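Local coordinates for protein peptidoglycan D,D-transpeptidase PbpA (PDB 3UN7) that probably cross-links the peptidoglycan of the mycobacterial cell wall as a penicillin-binding D,D-transpeptidase and helps to regulate cell length, at residues R183-Y189 with V429-N433; P190-K196 with K395-H401; V289-G295 with D312-L318; H411-I415 with A446-R451. All coordinates share one frame; numbering follows the deposited sequence.

Interaction 1: residues R183-Y189 with V429-N433; sequences RAISETY and VLVEN
E432 OE2 takes hold of two groups of the 183-189 loop, the NE of R183 and, less certainly, the hydroxyl of Y189. The motif is a salt-bridge network of R183, E187 and E432, set where strand 425-431 of the transpeptidase domain's antiparallel sheet runs out into a loop. The bond from R183 NE to E432 OE2 is 2.8 Å long, with 144° at the hydrogen. The oxygen lies close to the guanidinium plane, whereas NE reaches it on the syn side, 33° out of the carboxylate plane. R183 is extended from CG to NE, and its other two nitrogens bond to A177 O and S178 O, which fixes the rotation of the guanidinium. E187 joins only through charge: its OE1 is 3.9 Å from R183 NE, well out of the guanidinium plane, a long bridge with no N-H aimed at it. E187 OE2 and E432 OE2 are also 3.9 Å apart, and the arginine probably offsets this pair of like charges. Y189 OH lies 2.6 Å from E432 OE2, but its modelled place is doubtful. L430 CD2 lies over one face of the Y189 ring, though how closely is doubtful. The glutamate crosses the tyrosine at about a right angle, and E432 CD lies 3.4 Å from Y189 CE1.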
loop_
_atom_site.group_PDB
_atom_site.type_symbol
_atom_site.label_atom_id
_atom_site.label_comp_id
_atom_site.label_asym_id
_atom_site.label_seq_id
_atom_site.Cartn_x
_atom_site.Cartn_y
_atom_site.Cartn_z
ATOM N N ARG A 183 -4.551 5.083 -5.658
ATOM C CA ARG A 183 -5.097 4.719 -4.354
ATOM C C ARG A 183 -4.059 4.123 -3.401
ATOM O O ARG A 183 -4.239 4.175 -2.188
ATOM C CB ARG A 183 -6.269 3.745 -4.530
ATOM C CG ARG A 183 -7.514 4.423 -5.066
ATOM C CD ARG A 183 -8.681 3.464 -5.365
ATOM N NE ARG A 183 -9.940 4.215 -5.352
ATOM C CZ ARG A 183 -10.404 4.959 -6.355
ATOM N NH1 ARG A 183 -11.548 5.616 -6.188
ATOM N NH2 ARG A 183 -9.740 5.060 -7.516
ATOM N N ALA A 184 -2.991 3.549 -3.948
ATOM C CA ALA A 184 -1.958 2.903 -3.135
ATOM C C ALA A 184 -1.180 3.892 -2.259
ATOM O O ALA A 184 -0.722 3.529 -1.175
ATOM C CB ALA A 184 -0.996 2.152 -4.024
ATOM N N ILE A 185 -1.026 5.126 -2.742
ATOM C CA ILE A 185 -0.168 6.131 -2.066
ATOM C C ILE A 185 -0.775 7.509 -1.864
ATOM O O ILE A 185 -0.249 8.286 -1.084
ATOM C CB ILE A 185 1.172 6.333 -2.795
ATOM C CG1 ILE A 185 0.966 6.891 -4.226
ATOM C CG2 ILE A 185 1.967 5.035 -2.800
ATOM C CD1 ILE A 185 2.270 7.347 -4.920
ATOM N N SER A 186 -1.837 7.829 -2.599
ATOM C CA SER A 186 -2.408 9.192 -2.609
ATOM C C SER A 186 -3.676 9.317 -1.779
ATOM O O SER A 186 -4.141 10.428 -1.534
ATOM C CB SER A 186 -2.724 9.648 -4.040
ATOM O OG SER A 186 -1.543 9.813 -4.804
ATOM N N GLU A 187 -4.253 8.189 -1.375
ATOM C CA GLU A 187 -5.520 8.208 -0.642
ATOM C C GLU A 187 -5.330 7.498 0.688
ATOM O O GLU A 187 -4.578 6.518 0.771
ATOM C CB GLU A 187 -6.631 7.551 -1.478
ATOM C CG GLU A 187 -8.072 7.641 -0.903
ATOM C CD GLU A 187 -9.156 7.220 -1.913
ATOM O OE1 GLU A 187 -8.900 7.256 -3.141
ATOM O OE2 GLU A 187 -10.275 6.842 -1.484
ATOM N N THR A 188 -5.987 8.008 1.730
ATOM C CA THR A 188 -5.941 7.368 3.036
ATOM C C THR A 188 -7.316 6.799 3.349
ATOM O O THR A 188 -8.338 7.322 2.884
ATOM C CB THR A 188 -5.542 8.332 4.171
ATOM O OG1 THR A 188 -6.422 9.451 4.160
ATOM C CG2 THR A 188 -4.104 8.797 4.041
ATOM N N TYR A 189 -7.322 5.727 4.136
ATOM C CA TYR A 189 -8.530 4.969 4.460
ATOM C C TYR A 189 -8.456 4.590 5.915
ATOM O O TYR A 189 -7.358 4.428 6.434
ATOM C CB TYR A 189 -8.562 3.673 3.652
ATOM C CG TYR A 189 -8.580 3.876 2.167
ATOM C CD1 TYR A 189 -9.799 3.965 1.474
ATOM C CD2 TYR A 189 -7.394 3.987 1.447
ATOM C CE1 TYR A 189 -9.825 4.154 0.095
ATOM C CE2 TYR A 189 -7.407 4.170 0.068
ATOM C CZ TYR A 189 -8.625 4.249 -0.601
ATOM O OH TYR A 189 -8.641 4.424 -1.961
ATOM N N VAL A 429 -3.609 -5.257 0.954
ATOM C CA VAL A 429 -4.717 -5.243 0.003
ATOM C C VAL A 429 -5.799 -4.424 0.650
ATOM O O VAL A 429 -6.182 -4.674 1.808
ATOM C CB VAL A 429 -5.243 -6.656 -0.270
ATOM C CG1 VAL A 429 -6.453 -6.631 -1.216
ATOM C CG2 VAL A 429 -4.138 -7.537 -0.809
ATOM N N LEU A 430 -6.263 -3.413 -0.068
ATOM C CA LEU A 430 -7.486 -2.735 0.324
ATOM C C LEU A 430 -8.541 -2.918 -0.762
ATOM O O LEU A 430 -8.314 -2.541 -1.922
ATOM C CB LEU A 430 -7.240 -1.244 0.591
ATOM C CG LEU A 430 -8.571 -0.484 0.665
ATOM C CD1 LEU A 430 -9.207 -0.571 2.058
ATOM C CD2 LEU A 430 -8.343 0.929 0.220
ATOM N N VAL A 431 -9.680 -3.523 -0.389
ATOM C CA VAL A 431 -10.832 -3.614 -1.267
ATOM C C VAL A 431 -11.901 -2.682 -0.720
ATOM O O VAL A 431 -12.506 -2.959 0.329
ATOM C CB VAL A 431 -11.426 -5.052 -1.350
ATOM C CG1 VAL A 431 -12.641 -5.050 -2.244
ATOM C CG2 VAL A 431 -10.382 -6.049 -1.871
ATOM N N GLU A 432 -12.110 -1.569 -1.415
ATOM C CA GLU A 432 -13.121 -0.596 -1.010
ATOM C C GLU A 432 -14.520 -1.222 -1.073
ATOM O O GLU A 432 -14.889 -1.849 -2.073
ATOM C CB GLU A 432 -13.043 0.652 -1.892
ATOM C CG GLU A 432 -11.730 1.412 -1.737
ATOM C CD GLU A 432 -11.772 2.801 -2.338
ATOM O OE1 GLU A 432 -12.811 3.484 -2.222
ATOM O OE2 GLU A 432 -10.745 3.217 -2.911
ATOM N N ASN A 433 -15.273 -1.053 0.012
ATOM C CA ASN A 433 -16.623 -1.611 0.157
ATOM C C ASN A 433 -16.663 -3.137 0.001
ATOM O O ASN A 433 -17.689 -3.700 -0.352
ATOM C CB ASN A 433 -17.604 -0.924 -0.806
ATOM C CG ASN A 433 -17.891 0.525 -0.414
ATOM O OD1 ASN A 433 -16.977 1.297 -0.173
ATOM N ND2 ASN A 433 -19.169 0.890 -0.346
#

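Interaction 2: residues P190-K196 with K395-H401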
loop_
_atom_site.group_PDB
_atom_site.type_symbol
_atom_site.label_atom_id
_atom_site.label_comp_id
_atom_site.label_asym_id
_atom_site.label_seq_id
_atom_site.Cartn_x
_atom_site.Cartn_y
_atom_site.Cartn_z
ATOM N N PRO A 190 -9.612 4.429 6.587
ATOM C CA PRO A 190 -9.520 3.838 7.924
ATOM C C PRO A 190 -8.939 2.431 7.797
ATOM O O PRO A 190 -9.355 1.694 6.902
ATOM C CB PRO A 190 -10.982 3.771 8.395
ATOM C CG PRO A 190 -11.720 4.747 7.534
ATOM C CD PRO A 190 -10.997 4.782 6.218
ATOM N N PRO A 191 -7.955 2.079 8.645
ATOM C CA PRO A 191 -7.366 0.739 8.626
ATOM C C PRO A 191 -8.239 -0.316 9.327
ATOM O O PRO A 191 -8.043 -1.519 9.124
ATOM C CB PRO A 191 -6.059 0.937 9.392
ATOM C CG PRO A 191 -6.415 2.007 10.407
ATOM C CD PRO A 191 -7.297 2.954 9.637
ATOM N N GLY A 192 -9.192 0.131 10.140
ATOM C CA GLY A 192 -10.071 -0.789 10.852
ATOM C C GLY A 192 -9.323 -1.824 11.675
ATOM O O GLY A 192 -8.345 -1.503 12.340
ATOM N N SER A 193 -9.794 -3.071 11.614
ATOM C CA SER A 193 -9.222 -4.189 12.370
ATOM C C SER A 193 -7.723 -4.423 12.160
ATOM O O SER A 193 -7.063 -4.976 13.045
ATOM C CB SER A 193 -9.972 -5.484 12.038
ATOM O OG SER A 193 -11.339 -5.333 12.354
ATOM N N THR A 194 -7.185 -4.028 11.005
ATOM C CA THR A 194 -5.736 -4.186 10.779
ATOM C C THR A 194 -4.916 -3.381 11.804
ATOM O O THR A 194 -3.774 -3.736 12.127
ATOM C CB THR A 194 -5.273 -3.798 9.339
ATOM O OG1 THR A 194 -5.701 -2.471 9.013
ATOM C CG2 THR A 194 -5.776 -4.799 8.282
ATOM N N PHE A 195 -5.516 -2.300 12.310
ATOM C CA PHE A 195 -4.855 -1.410 13.268
ATOM C C PHE A 195 -4.645 -2.037 14.644
ATOM O O PHE A 195 -3.831 -1.549 15.428
ATOM C CB PHE A 195 -5.606 -0.082 13.407
ATOM C CG PHE A 195 -4.724 1.060 13.835
ATOM C CD1 PHE A 195 -3.688 1.498 13.013
ATOM C CD2 PHE A 195 -4.896 1.671 15.068
ATOM C CE1 PHE A 195 -2.867 2.539 13.408
ATOM C CE2 PHE A 195 -4.065 2.713 15.464
ATOM C CZ PHE A 195 -3.056 3.147 14.622
ATOM N N LYS A 196 -5.347 -3.133 14.924
ATOM C CA LYS A 196 -5.107 -3.904 16.151
ATOM C C LYS A 196 -3.659 -4.405 16.216
ATOM O O LYS A 196 -3.167 -4.771 17.276
ATOM C CB LYS A 196 -6.096 -5.063 16.272
ATOM C CG LYS A 196 -7.550 -4.632 16.281
ATOM C CD LYS A 196 -8.486 -5.834 16.166
ATOM C CE LYS A 196 -9.941 -5.410 16.227
ATOM N NZ LYS A 196 -10.841 -6.511 15.765
ATOM N N LYS A 395 -3.020 -10.209 8.910
ATOM C CA LYS A 395 -4.157 -9.693 9.654
ATOM C C LYS A 395 -5.226 -9.288 8.635
ATOM O O LYS A 395 -4.962 -8.451 7.771
ATOM C CB LYS A 395 -3.758 -8.491 10.516
ATOM C CG LYS A 395 -4.874 -8.019 11.470
ATOM C CD LYS A 395 -5.018 -8.986 12.650
ATOM C CE LYS A 395 -6.197 -8.642 13.558
ATOM N NZ LYS A 395 -7.500 -8.819 12.869
ATOM N N THR A 396 -6.421 -9.878 8.731
ATOM C CA THR A 396 -7.521 -9.468 7.850
ATOM C C THR A 396 -8.580 -8.742 8.656
ATOM O O THR A 396 -8.892 -9.127 9.789
ATOM C CB THR A 396 -8.136 -10.633 6.993
ATOM O OG1 THR A 396 -9.382 -11.061 7.534
ATOM C CG2 THR A 396 -7.219 -11.804 6.883
ATOM N N GLY A 397 -9.112 -7.658 8.103
ATOM C CA GLY A 397 -10.162 -6.941 8.816
ATOM C C GLY A 397 -11.042 -6.106 7.913
ATOM O O GLY A 397 -10.876 -6.095 6.688
ATOM N N THR A 398 -11.993 -5.429 8.537
ATOM C CA THR A 398 -12.869 -4.506 7.846
ATOM C C THR A 398 -12.682 -3.142 8.467
ATOM O O THR A 398 -12.132 -3.024 9.559
ATOM C CB THR A 398 -14.356 -4.881 7.999
ATOM O OG1 THR A 398 -14.716 -4.795 9.375
ATOM C CG2 THR A 398 -14.612 -6.278 7.525
ATOM N N ALA A 399 -13.151 -2.125 7.750
ATOM C CA ALA A 399 -13.055 -0.743 8.182
ATOM C C ALA A 399 -14.292 0.023 7.732
ATOM O O ALA A 399 -14.529 0.169 6.532
ATOM C CB ALA A 399 -11.798 -0.104 7.607
ATOM N N GLU A 400 -15.077 0.494 8.701
ATOM C CA GLU A 400 -16.189 1.410 8.446
ATOM C C GLU A 400 -15.665 2.744 7.923
ATOM O O GLU A 400 -14.536 3.118 8.218
ATOM C CB GLU A 400 -17.012 1.623 9.722
ATOM C CG GLU A 400 -17.660 0.354 10.250
ATOM C CD GLU A 400 -18.783 0.617 11.255
ATOM O OE1 GLU A 400 -18.921 1.767 11.751
ATOM O OE2 GLU A 400 -19.541 -0.335 11.535
ATOM N N HIS A 401 -16.480 3.457 7.143
ATOM C CA HIS A 401 -16.039 4.704 6.511
ATOM C C HIS A 401 -17.202 5.628 6.151
ATOM O O HIS A 401 -18.356 5.203 6.116
ATOM C CB HIS A 401 -15.214 4.411 5.240
ATOM C CG HIS A 401 -15.938 3.572 4.235
ATOM N ND1 HIS A 401 -16.540 4.105 3.113
ATOM C CD2 HIS A 401 -16.181 2.238 4.195
ATOM C CE1 HIS A 401 -17.111 3.133 2.422
ATOM N NE2 HIS A 401 -16.914 1.992 3.060
#
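Bends at chi2 (75°) and chi4 (66°) fold the K395 chain back after it sets out anti to its backbone nitrogen, bringing CE to 3.8 Å from S193 O. In S193, OG is anti to the carbonyl carbon (chi1 -59°), which places it 3.7 Å from T398 O. The backbones themselves run close enough to put S193 CB 3.5 Å from G397 CA, an approach that suits a glycine at 397. The sequences are those of the SxxK motif (S193 to K196) and the KTG motif (K395 to G397) of penicillin-binding transpeptidases, and S193 is the probable acyl-ester nucleophile. The NZ atoms of K196 and K395 both bond to S252 OG, and K196 NZ also reaches N254 OD1. S193 N donates to T398 O at 3.1 Å, and G192 CA brings a C-H to the same oxygen at 3.3 Å. In relatives the backbone nitrogens equivalent to those of S193 and T398 form the oxyanion hole; T398 N has no partner in the model, consistent with an unoccupied position. T194 OG1 is 2.5 Å from P191 O, which it and T194 N approach from the same face. At the far end A399 CB sits 3.1 Å from P190 O, while P190 CG touches E400 O at 3.3 Å. The 190-196 segment leads into helix 196-205 and lies against edge strand 393-399, whose sheet neighbour, strand 411-418, sends W413 NE1 to P190 O.

Interaction 3: residues V289-G295 with D312-L318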
loop_
_atom_site.group_PDB
_atom_site.type_symbol
_atom_site.label_atom_id
_atom_site.label_comp_id
_atom_site.label_asym_id
_atom_site.label_seq_id
_atom_site.Cartn_x
_atom_site.Cartn_y
_atom_site.Cartn_z
ATOM N N VAL A 289 3.888 10.423 -1.181
ATOM C CA VAL A 289 2.923 9.569 -0.474
ATOM C C VAL A 289 2.151 10.452 0.499
ATOM O O VAL A 289 2.751 11.279 1.193
ATOM C CB VAL A 289 3.648 8.445 0.273
ATOM C CG1 VAL A 289 2.654 7.529 1.029
ATOM C CG2 VAL A 289 4.485 7.622 -0.725
ATOM N N ALA A 290 0.827 10.284 0.531
ATOM C CA ALA A 290 -0.038 10.956 1.498
ATOM C C ALA A 290 0.361 10.545 2.902
ATOM O O ALA A 290 0.661 9.369 3.159
ATOM C CB ALA A 290 -1.506 10.597 1.242
ATOM N N GLU A 291 0.376 11.516 3.805
ATOM C CA GLU A 291 0.696 11.270 5.207
ATOM C C GLU A 291 -0.443 10.516 5.861
ATOM O O GLU A 291 -1.601 10.883 5.684
ATOM C CB GLU A 291 0.925 12.594 5.957
ATOM C CG GLU A 291 1.460 12.393 7.376
ATOM C CD GLU A 291 1.328 13.634 8.226
ATOM O OE1 GLU A 291 0.215 14.202 8.296
ATOM O OE2 GLU A 291 2.334 14.046 8.836
ATOM N N SER A 292 -0.101 9.466 6.610
ATOM C CA SER A 292 -1.050 8.702 7.396
ATOM C C SER A 292 -1.093 9.256 8.812
ATOM O O SER A 292 -0.130 9.872 9.270
ATOM C CB SER A 292 -0.646 7.228 7.448
ATOM O OG SER A 292 -0.717 6.647 6.159
ATOM N N THR A 293 -2.211 9.045 9.496
ATOM C CA THR A 293 -2.410 9.665 10.812
ATOM C C THR A 293 -3.184 8.752 11.760
ATOM O O THR A 293 -4.013 7.970 11.318
ATOM C CB THR A 293 -3.112 11.046 10.707
ATOM O OG1 THR A 293 -3.167 11.647 12.010
ATOM C CG2 THR A 293 -4.530 10.914 10.157
ATOM N N VAL A 294 -2.869 8.845 13.049
ATOM C CA VAL A 294 -3.636 8.178 14.101
ATOM C C VAL A 294 -4.810 9.071 14.562
ATOM O O VAL A 294 -5.741 8.608 15.232
ATOM C CB VAL A 294 -2.712 7.784 15.287
ATOM C CG1 VAL A 294 -2.322 9.015 16.122
ATOM C CG2 VAL A 294 -3.354 6.707 16.150
ATOM N N GLY A 295 -4.759 10.350 14.203
ATOM C CA GLY A 295 -5.772 11.318 14.632
ATOM C C GLY A 295 -5.393 11.966 15.950
ATOM O O GLY A 295 -4.456 11.516 16.607
ATOM N N ASP A 312 -10.467 8.752 13.736
ATOM C CA ASP A 312 -9.678 9.577 12.822
ATOM C C ASP A 312 -8.431 8.865 12.251
ATOM O O ASP A 312 -7.645 9.472 11.531
ATOM C CB ASP A 312 -9.247 10.871 13.502
ATOM C CG ASP A 312 -10.423 11.717 13.972
ATOM O OD1 ASP A 312 -11.292 12.046 13.147
ATOM O OD2 ASP A 312 -10.465 12.071 15.168
ATOM N N VAL A 313 -8.239 7.593 12.574
ATOM C CA VAL A 313 -7.114 6.841 11.986
ATOM C C VAL A 313 -7.277 6.706 10.468
ATOM O O VAL A 313 -8.311 6.256 9.985
ATOM C CB VAL A 313 -6.943 5.447 12.628
ATOM C CG1 VAL A 313 -5.591 4.845 12.259
ATOM C CG2 VAL A 313 -7.061 5.553 14.122
ATOM N N ALA A 314 -6.251 7.106 9.718
ATOM C CA ALA A 314 -6.313 7.044 8.258
ATOM C C ALA A 314 -4.923 6.718 7.715
ATOM O O ALA A 314 -3.952 7.401 8.037
ATOM C CB ALA A 314 -6.840 8.363 7.689
ATOM N N LEU A 315 -4.841 5.648 6.924
ATOM C CA LEU A 315 -3.573 5.128 6.418
ATOM C C LEU A 315 -3.662 4.935 4.914
ATOM O O LEU A 315 -4.719 4.579 4.389
ATOM C CB LEU A 315 -3.293 3.758 7.047
ATOM C CG LEU A 315 -2.510 3.551 8.351
ATOM C CD1 LEU A 315 -3.167 4.180 9.535
ATOM C CD2 LEU A 315 -2.336 2.062 8.593
ATOM N N THR A 316 -2.549 5.145 4.218
ATOM C CA THR A 316 -2.452 4.740 2.820
ATOM C C THR A 316 -2.273 3.234 2.824
ATOM O O THR A 316 -1.812 2.678 3.815
ATOM C CB THR A 316 -1.255 5.377 2.099
ATOM O OG1 THR A 316 -0.035 4.968 2.725
ATOM C CG2 THR A 316 -1.349 6.920 2.103
ATOM N N PRO A 317 -2.693 2.550 1.749
ATOM C CA PRO A 317 -2.314 1.142 1.587
ATOM C C PRO A 317 -0.796 0.889 1.690
ATOM O O PRO A 317 -0.390 -0.094 2.293
ATOM C CB PRO A 317 -2.864 0.790 0.206
ATOM C CG PRO A 317 -4.117 1.692 0.102
ATOM C CD PRO A 317 -3.630 2.999 0.700
ATOM N N LEU A 318 0.029 1.771 1.129
ATOM C CA LEU A 318 1.476 1.651 1.315
ATOM C C LEU A 318 1.906 1.664 2.795
ATOM O O LEU A 318 2.769 0.874 3.195
ATOM C CB LEU A 318 2.213 2.747 0.546
ATOM C CG LEU A 318 3.730 2.826 0.738
ATOM C CD1 LEU A 318 4.412 1.585 0.194
ATOM C CD2 LEU A 318 4.332 4.104 0.103
HETATM O O HOH W 1 1.196 6.920 4.213
HETATM O O HOH W 2 -8.233 8.598 16.090
#
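S292 points its side chain at the 312-318 segment: CB rests 3.4 Å from A314 O and 3.7 Å from L315 CA, and OG, anti to the carbonyl carbon (chi1 -65°), passes 3.2 Å from L315 CA to accept from T316 N at 3.1 Å. The motif beside it is a single antiparallel beta bridge, the hydrogen-bonded pair T293 and A314, in the transpeptidase domain. Its two bonds, T293 N to A314 O (2.8 Å) and A314 N to T293 O (2.9 Å), are both nearly straight. Just beyond the bridge T316 is the N-cap of helix 317-328. Its OG1, lying between the backbone nitrogen and the carbonyl carbon (chi1 61°), caps A319 N, and this turns CG2 toward A290, 3.3 Å from A290 O. One water ties this end together by binding A290 O, S292 OG and T316 OG1. At the opposite end T293 OG1 accepts from G295 N in an ST turn and also bonds to D279 OD1, while G295 CA packs on D312 CB. A second water donates to V294 O and accepts from D312 N. Backbone hydrogen bonds of A290 with I185 and of L315 with Y189 join the two segments to the 183-189 loop. Where the helix begins, V289 and L318 cross at about a right angle, with V289 CG2 3.6 Å from L318 CD2.

Interaction 4: residues H411-I415 with A446-R451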
loop_
_atom_site.group_PDB
_atom_site.type_symbol
_atom_site.label_atom_id
_atom_site.label_comp_id
_atom_site.label_asym_id
_atom_site.label_seq_id
_atom_site.Cartn_x
_atom_site.Cartn_y
_atom_site.Cartn_z
ATOM N N HIS A 411 -14.846 -1.300 4.221
ATOM C CA HIS A 411 -13.697 -1.724 3.430
ATOM C C HIS A 411 -13.176 -3.067 3.924
ATOM O O HIS A 411 -13.376 -3.417 5.082
ATOM C CB HIS A 411 -12.568 -0.701 3.546
ATOM C CG HIS A 411 -12.944 0.680 3.104
ATOM N ND1 HIS A 411 -13.726 0.922 1.996
ATOM C CD2 HIS A 411 -12.620 1.897 3.608
ATOM C CE1 HIS A 411 -13.884 2.227 1.848
ATOM N NE2 HIS A 411 -13.220 2.840 2.812
ATOM N N ALA A 412 -12.481 -3.804 3.060
ATOM C CA ALA A 412 -11.873 -5.068 3.464
ATOM C C ALA A 412 -10.382 -4.928 3.258
ATOM O O ALA A 412 -9.944 -4.561 2.169
ATOM C CB ALA A 412 -12.410 -6.206 2.635
ATOM N N TRP A 413 -9.622 -5.213 4.311
ATOM C CA TRP A 413 -8.178 -5.109 4.306
ATOM C C TRP A 413 -7.565 -6.477 4.550
ATOM O O TRP A 413 -8.116 -7.285 5.303
ATOM C CB TRP A 413 -7.709 -4.248 5.467
ATOM C CG TRP A 413 -7.787 -2.752 5.346
ATOM C CD1 TRP A 413 -8.758 -1.942 5.860
ATOM C CD2 TRP A 413 -6.796 -1.881 4.771
ATOM N NE1 TRP A 413 -8.460 -0.619 5.605
ATOM C CE2 TRP A 413 -7.250 -0.555 4.953
ATOM C CE3 TRP A 413 -5.576 -2.098 4.108
ATOM C CZ2 TRP A 413 -6.532 0.562 4.485
ATOM C CZ3 TRP A 413 -4.847 -0.977 3.640
ATOM C CH2 TRP A 413 -5.332 0.330 3.836
ATOM N N TYR A 414 -6.397 -6.703 3.953
ATOM C CA TYR A 414 -5.531 -7.829 4.301
ATOM C C TYR A 414 -4.116 -7.284 4.296
ATOM O O TYR A 414 -3.691 -6.694 3.315
ATOM C CB TYR A 414 -5.653 -8.921 3.250
ATOM C CG TYR A 414 -4.851 -10.200 3.471
ATOM C CD1 TYR A 414 -5.261 -11.160 4.403
ATOM C CD2 TYR A 414 -3.726 -10.477 2.690
ATOM C CE1 TYR A 414 -4.554 -12.354 4.566
ATOM C CE2 TYR A 414 -3.018 -11.647 2.838
ATOM C CZ TYR A 414 -3.420 -12.573 3.783
ATOM O OH TYR A 414 -2.700 -13.727 3.898
ATOM N N ILE A 415 -3.397 -7.451 5.399
ATOM C CA ILE A 415 -1.971 -7.141 5.421
ATOM C C ILE A 415 -1.212 -8.401 5.825
ATOM O O ILE A 415 -1.701 -9.178 6.645
ATOM C CB ILE A 415 -1.616 -5.916 6.309
ATOM C CG1 ILE A 415 -2.008 -6.134 7.780
ATOM C CG2 ILE A 415 -2.308 -4.649 5.769
ATOM C CD1 ILE A 415 -1.372 -5.107 8.733
ATOM N N ALA A 446 -10.542 -9.735 0.603
ATOM C CA ALA A 446 -9.202 -9.156 0.478
ATOM C C ALA A 446 -8.110 -10.214 0.600
ATOM O O ALA A 446 -7.054 -10.082 -0.012
ATOM C CB ALA A 446 -9.007 -8.050 1.510
ATOM N N ALA A 447 -8.382 -11.276 1.367
ATOM C CA ALA A 447 -7.366 -12.288 1.695
ATOM C C ALA A 447 -6.773 -13.066 0.504
ATOM O O ALA A 447 -5.545 -13.156 0.390
ATOM C CB ALA A 447 -7.895 -13.259 2.767
ATOM N N PRO A 448 -7.626 -13.673 -0.356
ATOM C CA PRO A 448 -7.024 -14.437 -1.472
ATOM C C PRO A 448 -6.292 -13.560 -2.503
ATOM O O PRO A 448 -5.420 -14.052 -3.212
ATOM C CB PRO A 448 -8.212 -15.142 -2.122
ATOM C CG PRO A 448 -9.413 -14.392 -1.662
ATOM C CD PRO A 448 -9.100 -13.763 -0.353
ATOM N N ILE A 449 -6.663 -12.286 -2.587
ATOM C CA ILE A 449 -5.928 -11.308 -3.414
ATOM C C ILE A 449 -4.506 -11.154 -2.881
ATOM O O ILE A 449 -3.542 -11.151 -3.652
ATOM C CB ILE A 449 -6.650 -9.933 -3.457
ATOM C CG1 ILE A 449 -8.006 -10.077 -4.158
ATOM C CG2 ILE A 449 -5.773 -8.875 -4.178
ATOM C CD1 ILE A 449 -8.976 -8.908 -4.006
ATOM N N GLY A 450 -4.384 -11.032 -1.558
ATOM C CA GLY A 450 -3.078 -10.955 -0.894
ATOM C C GLY A 450 -2.250 -12.209 -1.113
ATOM O O GLY A 450 -1.066 -12.120 -1.412
ATOM N N ARG A 451 -2.882 -13.374 -0.985
ATOM C CA ARG A 451 -2.198 -14.645 -1.162
ATOM C C ARG A 451 -1.747 -14.875 -2.601
ATOM O O ARG A 451 -0.660 -15.405 -2.807
ATOM C CB ARG A 451 -3.035 -15.817 -0.638
ATOM C CG ARG A 451 -3.340 -15.699 0.846
ATOM C CD ARG A 451 -3.908 -16.992 1.419
ATOM N NE ARG A 451 -4.310 -16.744 2.794
ATOM C CZ ARG A 451 -5.564 -16.545 3.180
ATOM N NH1 ARG A 451 -6.556 -16.621 2.294
ATOM N NH2 ARG A 451 -5.825 -16.288 4.457
#
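Y414 and A447 make the aromatic part of this contact, a CH-pi interaction. A447 CA stands over one face of the Y414 ring, 3.9 Å from the centroid and 22° off the normal, hence displaced toward the rim. The ring is delivered there because its CG is anti to the backbone nitrogen (chi1 -178°), which carries it out across the helix. Apolar packing adds to it. A446 CB meets A412 CB at 4.0 Å and Y414 CB at 3.9 Å, filling the step between these two strand residues, and A447 CB lies 3.7 Å from Y414 CD1. G450 lets the backbone come close to the ring: its CA is 3.7 Å from Y414 CD2, an approach that leaves no room for a side chain. The polar tips meet through a third residue rather than each other. Y414 OH and R451 NE are 3.6 Å apart, and each is held by E378, the hydroxyl by OE1 and the arginine, in a salt bridge, by OE2. R451 is extended from CG to NE and also bonds through NH1 to K384 O, so its guanidinium, steeply inclined to the tyrosine ring, is fixed in buried surroundings. The axes of strand 411-415 and helix 446-451 approach to 7.4 Å and run 34° apart in direction. As in the beta-lactamase clan fold, the C-terminal helix 446-458 covers one side of the transpeptidase domain's antiparallel sheet, with I449 on V429 of strand 425-431, while W413 points away from it toward T194 and helix 317-328.

From the N-terminal side, interactions 1 and 2 open back to back, at 183-189 and 190-196. Further along, interaction 3 opens at 289-295 and closes at 312-318, a short loop around helix 300-306, and so nests inside the other two. Strand 393-399 then closes interaction 2, which itself lies within the loop of interaction 1. Interaction 4 opens on strand 411-418 before 429-433 closes interaction 1, and it closes at 446-451; interactions 1 and 4 therefore cross, whereas 4 follows 2 and 3 in series. Together they tie three adjacent sheet strands to the C-terminal helix, the loop before helix 196-205 and the start of helix 317-328.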